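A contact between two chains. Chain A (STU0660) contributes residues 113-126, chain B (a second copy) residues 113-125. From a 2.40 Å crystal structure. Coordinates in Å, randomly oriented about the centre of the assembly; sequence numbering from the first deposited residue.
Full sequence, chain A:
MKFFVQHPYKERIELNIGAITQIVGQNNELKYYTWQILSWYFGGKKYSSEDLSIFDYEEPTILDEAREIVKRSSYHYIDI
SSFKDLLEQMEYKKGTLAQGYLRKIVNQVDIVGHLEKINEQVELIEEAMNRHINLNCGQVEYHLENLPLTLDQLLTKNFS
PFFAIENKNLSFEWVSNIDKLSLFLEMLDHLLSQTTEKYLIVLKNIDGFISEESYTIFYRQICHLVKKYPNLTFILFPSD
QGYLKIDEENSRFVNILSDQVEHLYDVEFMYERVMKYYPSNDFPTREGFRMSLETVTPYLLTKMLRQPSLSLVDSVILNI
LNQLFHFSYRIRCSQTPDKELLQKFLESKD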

# COMPACT_ATOMS: atom_id res chain seq x y z
N GLY A 113 -16.33 -31.39 -8.63
CA GLY A 113 -16.15 -31.84 -10.00
C GLY A 113 -16.10 -30.70 -10.99
O GLY A 113 -15.33 -30.73 -11.95
N HIS A 114 -16.93 -29.69 -10.77
CA HIS A 114 -16.98 -28.54 -11.65
C HIS A 114 -15.69 -27.72 -11.53
O HIS A 114 -15.31 -27.00 -12.45
CB HIS A 114 -18.19 -27.67 -11.32
CG HIS A 114 -19.50 -28.33 -11.62
ND1 HIS A 114 -19.90 -28.65 -12.90
CD2 HIS A 114 -20.51 -28.73 -10.80
CE1 HIS A 114 -21.10 -29.22 -12.86
NE2 HIS A 114 -21.48 -29.28 -11.60
N LEU A 115 -15.01 -27.85 -10.39
CA LEU A 115 -13.77 -27.13 -10.17
C LEU A 115 -12.72 -27.75 -11.09
O LEU A 115 -11.94 -27.05 -11.73
CB LEU A 115 -13.30 -27.29 -8.72
CG LEU A 115 -12.77 -26.06 -7.98
CD1 LEU A 115 -11.81 -26.51 -6.88
CD2 LEU A 115 -12.06 -25.12 -8.94
N GLU A 116 -12.72 -29.08 -11.15
CA GLU A 116 -11.79 -29.81 -11.99
C GLU A 116 -11.98 -29.45 -13.44
O GLU A 116 -11.01 -29.23 -14.17
CB GLU A 116 -11.97 -31.31 -11.78
CG GLU A 116 -11.59 -31.77 -10.39
CD GLU A 116 -11.82 -33.25 -10.18
OE1 GLU A 116 -11.26 -34.06 -10.95
OE2 GLU A 116 -12.56 -33.60 -9.23
N LYS A 117 -13.23 -29.38 -13.88
CA LYS A 117 -13.50 -29.02 -15.27
C LYS A 117 -13.03 -27.59 -15.54
O LYS A 117 -12.55 -27.29 -16.63
CB LYS A 117 -14.99 -29.15 -15.59
CG LYS A 117 -15.49 -30.59 -15.58
CD LYS A 117 -16.95 -30.67 -16.00
CE LYS A 117 -17.17 -30.14 -17.42
NZ LYS A 117 -18.60 -30.22 -17.85
N ILE A 118 -13.17 -26.72 -14.54
CA ILE A 118 -12.75 -25.33 -14.69
C ILE A 118 -11.24 -25.22 -14.79
O ILE A 118 -10.72 -24.45 -15.60
CB ILE A 118 -13.23 -24.45 -13.50
CG1 ILE A 118 -14.74 -24.21 -13.60
CG2 ILE A 118 -12.49 -23.11 -13.52
CD1 ILE A 118 -15.29 -23.34 -12.49
N ASN A 119 -10.53 -25.99 -13.97
CA ASN A 119 -9.08 -25.97 -14.01
C ASN A 119 -8.55 -26.61 -15.30
O ASN A 119 -7.39 -26.42 -15.66
CB ASN A 119 -8.49 -26.68 -12.79
CG ASN A 119 -8.58 -25.84 -11.54
OD1 ASN A 119 -8.30 -24.64 -11.57
ND2 ASN A 119 -8.96 -26.46 -10.43
N GLU A 120 -9.41 -27.36 -15.98
CA GLU A 120 -9.00 -27.99 -17.22
C GLU A 120 -9.06 -26.94 -18.32
O GLU A 120 -8.23 -26.92 -19.22
CB GLU A 120 -9.91 -29.17 -17.56
CG GLU A 120 -9.78 -30.33 -16.59
CD GLU A 120 -10.50 -31.58 -17.06
OE1 GLU A 120 -11.68 -31.49 -17.47
OE2 GLU A 120 -9.89 -32.67 -17.00
N GLN A 121 -10.05 -26.06 -18.24
CA GLN A 121 -10.16 -24.99 -19.22
C GLN A 121 -9.04 -23.98 -19.00
O GLN A 121 -8.64 -23.27 -19.91
CB GLN A 121 -11.52 -24.31 -19.11
CG GLN A 121 -12.64 -25.17 -19.60
CD GLN A 121 -12.42 -25.61 -21.02
OE1 GLN A 121 -12.30 -24.78 -21.93
NE2 GLN A 121 -12.34 -26.92 -21.24
N VAL A 122 -8.55 -23.93 -17.77
CA VAL A 122 -7.46 -23.03 -17.42
C VAL A 122 -6.20 -23.59 -18.06
O VAL A 122 -5.50 -22.90 -18.80
CB VAL A 122 -7.29 -22.92 -15.89
CG1 VAL A 122 -5.97 -22.23 -15.55
CG2 VAL A 122 -8.45 -22.14 -15.30
N GLU A 123 -5.92 -24.86 -17.77
CA GLU A 123 -4.75 -25.55 -18.32
C GLU A 123 -4.74 -25.44 -19.83
O GLU A 123 -3.69 -25.51 -20.46
CB GLU A 123 -4.77 -27.02 -17.92
CG GLU A 123 -4.58 -27.24 -16.43
CD GLU A 123 -3.13 -27.12 -16.01
OE1 GLU A 123 -2.43 -26.22 -16.53
OE2 GLU A 123 -2.70 -27.91 -15.14
N LEU A 124 -5.92 -25.27 -20.42
CA LEU A 124 -6.02 -25.13 -21.87
C LEU A 124 -5.67 -23.70 -22.26
O LEU A 124 -4.93 -23.48 -23.22
CB LEU A 124 -7.43 -25.46 -22.37
CG LEU A 124 -7.95 -26.90 -22.22
CD1 LEU A 124 -9.24 -27.03 -23.02
CD2 LEU A 124 -6.91 -27.90 -22.71
N ILE A 125 -6.20 -22.73 -21.52
CA ILE A 125 -5.92 -21.34 -21.81
C ILE A 125 -4.41 -21.08 -21.68
O ILE A 125 -3.85 -20.27 -22.42
CB ILE A 125 -6.70 -20.39 -20.87
CG1 ILE A 125 -8.21 -20.53 -21.15
CG2 ILE A 125 -6.29 -18.94 -21.10
CD1 ILE A 125 -9.08 -19.63 -20.30
N GLU A 126 -3.77 -21.79 -20.76
CA GLU A 126 -2.33 -21.65 -20.56
C GLU A 126 -1.58 -22.15 -21.80
O GLU A 126 -0.82 -21.41 -22.42
CB GLU A 126 -1.86 -22.46 -19.34
CG GLU A 126 -0.37 -22.33 -19.07
CD GLU A 126 0.11 -23.26 -17.97
OE1 GLU A 126 0.10 -24.49 -18.18
OE2 GLU A 126 0.51 -22.77 -16.90
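Chain B, residues 113-125: GHLEKINEQVELI

Chain B lies on chain A as one helix packed antiparallel against another. Residues 113-126 of chain A are helical, with i to i+4 backbone hydrogen bonds such as A:Ile118 N to A:His114 O (3.0 Å) and A:Glu126 N to A:Val122 O (2.8 Å). The facing segment of chain B repeats the pattern, for example B:Gln121 N to B:Lys117 O at 2.8 Å. Both helices extend beyond these segments. Their N-to-C directions differ by 165°, with a signed crossing angle of -165°, and the axes approach to 8.9 Å.

The register is fixed by three CA pairs: A:Ile118 CA to B:Ile118 CA at 5.1 Å, A:His114 CA to B:Gln121 CA at 6.0 Å, and A:Gln121 CA to B:His114 CA at 5.9 Å. An isoleucine meets its own counterpart at the centre, and the pairs flanking it exchange partners, which is the pattern expected when two copies meet about a local twofold. Together the segments bury 759 Å².

The central bumps are A:Ile118 and B:Ile118. Each has its CA-to-CB bond directed sideways, yet with chi1 in m and chi2 in t the end of the side chain comes nearer to the other helix. A:Ile118 enters a hollow formed by B:Ile118, B:Gln121, B:Val122 and B:Ile125. The fit is measured by A:Ile118 CG1 to B:Gln121 CB at 3.5 Å, A:Ile118 CD1 to B:Val122 CG2 at 4.1 Å, and A:Ile118 CD1 to B:Ile125 CD1 at 4.0 Å. B:Ile118 fills the equivalent hollow in chain A, with its CG1 3.3 Å from A:Gln121 CB and its CD1 3.8 Å from A:Ile125 CD1. The two knobs touch each other through A:Ile118 CG2 and B:Ile118 CG2, 4.1 Å apart.

Farther from the centre, each histidine points its CA-to-CB bond toward the partner helix: A:His114 meets B:Gln121, B:Leu124 and B:Ile125, and B:His114 meets A:Gln121, A:Leu124 and A:Ile125. B:Leu124 CB stands 4.0 Å from the centroid of the A:His114 ring, 19° off its normal; A:Leu124 CB lies at the same distance from the B:His114 ring centroid, 10° off. Both are therefore CH-pi contacts over a ring face. Beside them, A:His114 CB packs 3.6 Å from B:Ile125 CG1, and B:His114 CB lies 3.7 Å from A:Ile125 CG1.

Polar groups meet at the ring edges. B:His114 ND1 donates a hydrogen bond to A:Gln121 OE1 at 2.9 Å, with an N-H...acceptor angle of 139°, and this oxygen lies near the ring plane. At the symmetric site the amide orientation of B:Gln121 is uncertain, so the corresponding bond is left open. The lysines lie at the margin, both with CA-to-CB directed toward the partner. B:Lys117 CD approaches A:Gln121 NE2 to 3.3 Å, while a water accepts a hydrogen bond from B:Lys117 NZ at 2.7 Å and a weak one from A:Gln121 NE2 at 3.4 Å, bridging the chains.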

# COMPACT_ATOMS: atom_id res chain seq x y z
N GLY B 113 -12.98 -18.66 -26.37
CA GLY B 113 -13.94 -19.75 -26.37
C GLY B 113 -13.90 -20.57 -25.10
O GLY B 113 -14.95 -20.94 -24.57
N HIS B 114 -12.70 -20.85 -24.60
CA HIS B 114 -12.57 -21.63 -23.38
C HIS B 114 -13.23 -20.92 -22.20
O HIS B 114 -13.65 -21.56 -21.24
CB HIS B 114 -11.09 -21.89 -23.08
CG HIS B 114 -10.43 -22.78 -24.08
ND1 HIS B 114 -10.84 -24.08 -24.30
CD2 HIS B 114 -9.40 -22.56 -24.93
CE1 HIS B 114 -10.09 -24.62 -25.24
NE2 HIS B 114 -9.21 -23.72 -25.64
N LEU B 115 -13.31 -19.59 -22.29
CA LEU B 115 -13.95 -18.81 -21.24
C LEU B 115 -15.41 -19.20 -21.13
O LEU B 115 -15.96 -19.25 -20.03
CB LEU B 115 -13.85 -17.32 -21.54
CG LEU B 115 -12.62 -16.58 -21.00
CD1 LEU B 115 -12.79 -15.10 -21.25
CD2 LEU B 115 -12.48 -16.83 -19.51
N GLU B 116 -16.04 -19.48 -22.27
CA GLU B 116 -17.44 -19.88 -22.29
C GLU B 116 -17.60 -21.03 -21.30
O GLU B 116 -18.40 -20.95 -20.37
CB GLU B 116 -17.86 -20.37 -23.68
CG GLU B 116 -17.62 -19.38 -24.82
CD GLU B 116 -18.04 -19.95 -26.17
OE1 GLU B 116 -17.54 -21.02 -26.57
OE2 GLU B 116 -18.88 -19.30 -26.85
N LYS B 117 -16.82 -22.09 -21.51
CA LYS B 117 -16.87 -23.27 -20.66
C LYS B 117 -16.65 -22.96 -19.19
O LYS B 117 -17.43 -23.38 -18.33
CB LYS B 117 -15.83 -24.30 -21.11
CG LYS B 117 -16.24 -25.13 -22.31
CD LYS B 117 -15.25 -26.26 -22.55
CE LYS B 117 -15.68 -27.16 -23.69
NZ LYS B 117 -14.64 -28.20 -23.96
N ILE B 118 -15.58 -22.22 -18.89
CA ILE B 118 -15.27 -21.86 -17.51
C ILE B 118 -16.49 -21.23 -16.84
O ILE B 118 -16.94 -21.69 -15.79
CB ILE B 118 -14.09 -20.87 -17.45
CG1 ILE B 118 -12.79 -21.60 -17.80
CG2 ILE B 118 -14.00 -20.25 -16.05
CD1 ILE B 118 -11.54 -20.76 -17.66
N ASN B 119 -17.03 -20.19 -17.45
CA ASN B 119 -18.19 -19.52 -16.89
C ASN B 119 -19.44 -20.40 -16.86
O ASN B 119 -20.20 -20.34 -15.90
CB ASN B 119 -18.46 -18.22 -17.64
CG ASN B 119 -17.48 -17.14 -17.28
OD1 ASN B 119 -17.33 -16.80 -16.10
ND2 ASN B 119 -16.80 -16.58 -18.27
N GLU B 120 -19.66 -21.19 -17.91
CA GLU B 120 -20.82 -22.07 -17.93
C GLU B 120 -20.72 -22.97 -16.70
O GLU B 120 -21.72 -23.27 -16.06
CB GLU B 120 -20.85 -22.94 -19.19
CG GLU B 120 -20.99 -22.17 -20.51
CD GLU B 120 -21.08 -23.09 -21.73
OE1 GLU B 120 -20.21 -23.98 -21.87
OE2 GLU B 120 -22.00 -22.91 -22.55
N GLN B 121 -19.50 -23.38 -16.39
CA GLN B 121 -19.23 -24.24 -15.24
C GLN B 121 -19.49 -23.51 -13.93
O GLN B 121 -19.82 -24.13 -12.92
CB GLN B 121 -17.78 -24.74 -15.28
CG GLN B 121 -17.54 -25.89 -16.24
CD GLN B 121 -18.28 -27.16 -15.84
OE1 GLN B 121 -18.07 -27.68 -14.74
NE2 GLN B 121 -19.14 -27.65 -16.72
N VAL B 122 -19.32 -22.19 -13.94
CA VAL B 122 -19.56 -21.40 -12.75
C VAL B 122 -21.05 -21.37 -12.46
O VAL B 122 -21.47 -21.58 -11.32
CB VAL B 122 -19.04 -19.96 -12.91
CG1 VAL B 122 -19.55 -19.08 -11.78
CG2 VAL B 122 -17.52 -19.97 -12.92
N GLU B 123 -21.85 -21.10 -13.49
CA GLU B 123 -23.30 -21.06 -13.35
C GLU B 123 -23.81 -22.38 -12.79
O GLU B 123 -24.84 -22.42 -12.12
CB GLU B 123 -23.97 -20.77 -14.70
CG GLU B 123 -24.29 -19.30 -14.94
CD GLU B 123 -25.52 -18.81 -14.17
OE1 GLU B 123 -25.93 -19.48 -13.20
OE2 GLU B 123 -26.07 -17.75 -14.55
N LEU B 124 -23.09 -23.46 -13.07
CA LEU B 124 -23.48 -24.78 -12.57
C LEU B 124 -23.18 -24.87 -11.08
O LEU B 124 -23.91 -25.52 -10.34
CB LEU B 124 -22.75 -25.89 -13.33
CG LEU B 124 -23.18 -26.14 -14.78
CD1 LEU B 124 -22.33 -27.26 -15.38
CD2 LEU B 124 -24.66 -26.51 -14.83
N ILE B 125 -22.11 -24.23 -10.65
CA ILE B 125 -21.75 -24.25 -9.24
C ILE B 125 -22.74 -23.39 -8.46
O ILE B 125 -23.12 -23.74 -7.35
CB ILE B 125 -20.32 -23.74 -9.01
CG1 ILE B 125 -19.32 -24.70 -9.65
CG2 ILE B 125 -20.04 -23.61 -7.51
CD1 ILE B 125 -17.87 -24.29 -9.52
O HOH W 1 -12.16 -27.45 -24.61